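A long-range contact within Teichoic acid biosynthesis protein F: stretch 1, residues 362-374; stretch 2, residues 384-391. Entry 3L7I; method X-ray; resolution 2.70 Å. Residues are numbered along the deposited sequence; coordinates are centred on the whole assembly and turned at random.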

# COMPACT_ATOMS: atom_id res chain seq x y z
N GLY A 362 -0.81 33.90 -15.56
CA GLY A 362 -1.99 33.50 -16.29
C GLY A 362 -3.21 34.36 -16.02
O GLY A 362 -4.33 33.91 -16.23
N LYS A 363 -3.01 35.59 -15.56
CA LYS A 363 -4.16 36.40 -15.31
C LYS A 363 -4.58 37.05 -16.60
O LYS A 363 -5.70 37.49 -16.73
CB LYS A 363 -3.90 37.45 -14.24
CG LYS A 363 -3.66 38.87 -14.75
CD LYS A 363 -3.93 39.94 -13.67
CE LYS A 363 -3.46 41.33 -14.12
NZ LYS A 363 -3.70 42.38 -13.03
N ASN A 364 -3.69 37.07 -17.57
CA ASN A 364 -3.82 38.00 -18.67
C ASN A 364 -3.25 37.52 -19.95
O ASN A 364 -2.38 36.67 -19.97
CB ASN A 364 -3.00 39.24 -18.34
CG ASN A 364 -3.84 40.32 -17.79
OD1 ASN A 364 -5.05 40.15 -17.62
ND2 ASN A 364 -3.22 41.46 -17.50
N TYR A 365 -3.73 38.12 -21.02
CA TYR A 365 -2.98 38.15 -22.25
C TYR A 365 -2.40 39.55 -22.32
O TYR A 365 -3.12 40.49 -22.61
CB TYR A 365 -3.87 37.86 -23.44
CG TYR A 365 -3.19 38.12 -24.76
CD1 TYR A 365 -2.18 37.28 -25.22
CD2 TYR A 365 -3.53 39.23 -25.52
CE1 TYR A 365 -1.53 37.54 -26.42
CE2 TYR A 365 -2.90 39.50 -26.72
CZ TYR A 365 -1.90 38.65 -27.17
OH TYR A 365 -1.29 38.92 -28.38
N SER A 366 -1.12 39.70 -22.01
CA SER A 366 -0.55 41.03 -21.84
C SER A 366 0.97 41.05 -21.69
O SER A 366 1.65 40.02 -21.81
CB SER A 366 -1.16 41.73 -20.62
OG SER A 366 -0.69 41.17 -19.39
N ASP A 367 1.48 42.25 -21.43
CA ASP A 367 2.89 42.48 -21.12
C ASP A 367 3.84 41.97 -22.18
O ASP A 367 3.47 41.77 -23.32
CB ASP A 367 3.28 41.91 -19.75
CG ASP A 367 4.38 42.75 -19.06
OD1 ASP A 367 5.54 42.26 -18.97
OD2 ASP A 367 4.08 43.91 -18.66
N SER A 368 5.08 41.76 -21.77
CA SER A 368 6.14 41.40 -22.68
C SER A 368 5.94 40.06 -23.38
O SER A 368 6.33 39.90 -24.53
CB SER A 368 7.47 41.43 -21.94
OG SER A 368 8.02 42.73 -21.99
N PRO A 369 5.34 39.07 -22.70
CA PRO A 369 5.01 37.85 -23.45
C PRO A 369 4.06 38.13 -24.62
O PRO A 369 4.19 37.51 -25.70
CB PRO A 369 4.31 36.98 -22.40
CG PRO A 369 4.95 37.40 -21.13
CD PRO A 369 5.15 38.89 -21.25
N LYS A 370 3.12 39.06 -24.42
CA LYS A 370 2.15 39.36 -25.45
C LYS A 370 2.87 39.82 -26.73
O LYS A 370 2.59 39.31 -27.82
CB LYS A 370 1.12 40.40 -24.95
CG LYS A 370 0.47 41.25 -26.08
CD LYS A 370 -0.77 42.00 -25.59
CE LYS A 370 -1.10 43.23 -26.44
NZ LYS A 370 -2.50 43.74 -26.21
N TYR A 371 3.81 40.75 -26.57
CA TYR A 371 4.54 41.31 -27.71
C TYR A 371 5.53 40.33 -28.35
O TYR A 371 5.71 40.34 -29.57
CB TYR A 371 5.21 42.63 -27.34
CG TYR A 371 4.20 43.72 -27.10
CD1 TYR A 371 3.57 43.85 -25.86
CD2 TYR A 371 3.84 44.60 -28.11
CE1 TYR A 371 2.63 44.82 -25.64
CE2 TYR A 371 2.90 45.58 -27.90
CZ TYR A 371 2.30 45.69 -26.67
OH TYR A 371 1.36 46.66 -26.45
N ILE A 372 6.16 39.48 -27.54
CA ILE A 372 7.03 38.46 -28.09
C ILE A 372 6.16 37.60 -29.01
O ILE A 372 6.55 37.31 -30.14
CB ILE A 372 7.72 37.61 -26.97
CG1 ILE A 372 8.72 38.47 -26.20
CG2 ILE A 372 8.43 36.38 -27.56
CD1 ILE A 372 9.32 37.78 -24.96
N TYR A 373 4.96 37.27 -28.53
CA TYR A 373 4.01 36.45 -29.29
C TYR A 373 3.50 37.11 -30.56
O TYR A 373 3.49 36.49 -31.63
CB TYR A 373 2.82 36.04 -28.42
CG TYR A 373 1.68 35.41 -29.19
CD1 TYR A 373 1.82 34.15 -29.76
CD2 TYR A 373 0.47 36.07 -29.33
CE1 TYR A 373 0.77 33.56 -30.46
CE2 TYR A 373 -0.59 35.49 -30.03
CZ TYR A 373 -0.43 34.23 -30.59
OH TYR A 373 -1.47 33.65 -31.27
N GLU A 374 3.09 38.37 -30.46
CA GLU A 374 2.58 39.04 -31.66
C GLU A 374 3.66 39.18 -32.74
O GLU A 374 3.37 39.17 -33.95
CB GLU A 374 1.92 40.37 -31.30
CG GLU A 374 0.77 40.18 -30.31
CD GLU A 374 -0.15 41.39 -30.18
OE1 GLU A 374 0.27 42.49 -30.62
OE2 GLU A 374 -1.27 41.24 -29.63
N ARG A 384 3.61 25.75 -33.11
CA ARG A 384 2.49 25.54 -32.22
C ARG A 384 2.56 26.54 -31.05
O ARG A 384 3.39 26.40 -30.15
CB ARG A 384 2.42 24.09 -31.71
CG ARG A 384 1.15 23.79 -30.90
CD ARG A 384 0.76 22.31 -30.89
NE ARG A 384 1.21 21.58 -29.70
CZ ARG A 384 0.42 21.24 -28.67
NH1 ARG A 384 -0.87 21.58 -28.67
NH2 ARG A 384 0.93 20.58 -27.64
N TYR A 385 1.71 27.56 -31.08
CA TYR A 385 1.63 28.52 -29.99
C TYR A 385 0.54 28.18 -28.97
O TYR A 385 -0.62 27.92 -29.33
CB TYR A 385 1.46 29.93 -30.53
CG TYR A 385 2.63 30.38 -31.37
CD1 TYR A 385 3.76 30.93 -30.79
CD2 TYR A 385 2.60 30.24 -32.75
CE1 TYR A 385 4.84 31.34 -31.55
CE2 TYR A 385 3.67 30.65 -33.53
CZ TYR A 385 4.79 31.20 -32.93
OH TYR A 385 5.86 31.60 -33.71
N ILE A 386 0.94 28.15 -27.69
CA ILE A 386 0.03 27.85 -26.60
C ILE A 386 0.06 28.97 -25.56
O ILE A 386 1.13 29.40 -25.15
CB ILE A 386 0.39 26.52 -25.95
CG1 ILE A 386 0.32 25.41 -27.00
CG2 ILE A 386 -0.58 26.19 -24.84
CD1 ILE A 386 1.02 24.12 -26.62
N TRP A 387 -1.11 29.45 -25.14
CA TRP A 387 -1.21 30.38 -24.00
C TRP A 387 -1.88 29.75 -22.76
O TRP A 387 -2.87 29.03 -22.86
CB TRP A 387 -1.95 31.66 -24.41
CG TRP A 387 -1.04 32.73 -24.96
CD1 TRP A 387 -0.56 32.83 -26.25
CD2 TRP A 387 -0.51 33.84 -24.25
NE1 TRP A 387 0.25 33.93 -26.37
CE2 TRP A 387 0.30 34.57 -25.16
CE3 TRP A 387 -0.64 34.31 -22.95
CZ2 TRP A 387 0.98 35.72 -24.79
CZ3 TRP A 387 0.03 35.45 -22.59
CH2 TRP A 387 0.83 36.15 -23.50
N SER A 388 -1.32 30.02 -21.59
CA SER A 388 -1.87 29.46 -20.35
C SER A 388 -2.55 30.57 -19.57
O SER A 388 -1.97 31.62 -19.40
CB SER A 388 -0.74 28.84 -19.55
OG SER A 388 -0.92 29.03 -18.17
N PHE A 389 -3.78 30.33 -19.10
CA PHE A 389 -4.58 31.32 -18.34
C PHE A 389 -5.23 30.67 -17.12
O PHE A 389 -5.32 29.45 -17.06
CB PHE A 389 -5.70 31.94 -19.21
CG PHE A 389 -5.20 32.60 -20.45
CD1 PHE A 389 -4.70 33.89 -20.42
CD2 PHE A 389 -5.20 31.92 -21.66
CE1 PHE A 389 -4.23 34.49 -21.55
CE2 PHE A 389 -4.72 32.53 -22.79
CZ PHE A 389 -4.23 33.83 -22.73
N LYS A 390 -5.71 31.46 -16.16
CA LYS A 390 -6.48 30.90 -15.07
C LYS A 390 -7.85 30.59 -15.60
O LYS A 390 -8.44 29.58 -15.28
CB LYS A 390 -6.60 31.85 -13.90
CG LYS A 390 -5.29 32.27 -13.32
CD LYS A 390 -5.50 32.91 -11.97
CE LYS A 390 -4.53 34.08 -11.73
NZ LYS A 390 -5.12 35.14 -10.81
N ASN A 391 -8.35 31.50 -16.43
CA ASN A 391 -9.69 31.37 -16.99
C ASN A 391 -9.71 31.68 -18.48
O ASN A 391 -10.05 32.78 -18.87
CB ASN A 391 -10.65 32.29 -16.25
CG ASN A 391 -10.81 31.89 -14.79
OD1 ASN A 391 -11.25 30.77 -14.48
ND2 ASN A 391 -10.46 32.80 -13.88
O HOH W 1 -1.05 34.32 -19.39

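Trp387 is the bump around which this contact is shaped. It points from the strand toward the other stretch, and its indole enters a hollow lined by Tyr365, Pro369 and Tyr373. The Tyr365 ring turns its edge to the indole face, bringing Tyr365 CE1 to 3.5 Å from Trp387 CZ2. The indole in turn presents its own edge to the face of Tyr373, with Trp387 NE1 3.5 Å from Tyr373 CG. Flat rings suit these places because, with planes at 68° and 79° to the indole, edge fits against face. Pro369, a compact apolar ring, closes the hollow, Pro369 CB lying 3.7 Å from Trp387 CH2. Further along, Tyr373 directs its edge, offset, toward the face of Tyr385, and Tyr373 CE1 rests 3.7 Å from Tyr385 CB. All these residues are buried, as is Phe389; the stretches bury 531 Å², both sides summed.

At the other end the backbones meet. Lys390 N donates a hydrogen bond to Gly362 O (2.8 Å), and Phe389 CA makes a CA-H...O contact with the same Gly362 O at 3.4 Å. Glycine suits this place: its phi is positive, and a CB would point toward the strand, only 3.4 Å from Phe389 CA. The Phe389 ring meets the loop edge-on, with Phe389 CE1 3.3 Å from Asn364 O and 3.9 Å from Tyr365 CB. Nearby, a water lies within hydrogen-bonding reach of both Asn364 O (2.8 Å) and Ser388 O (2.9 Å).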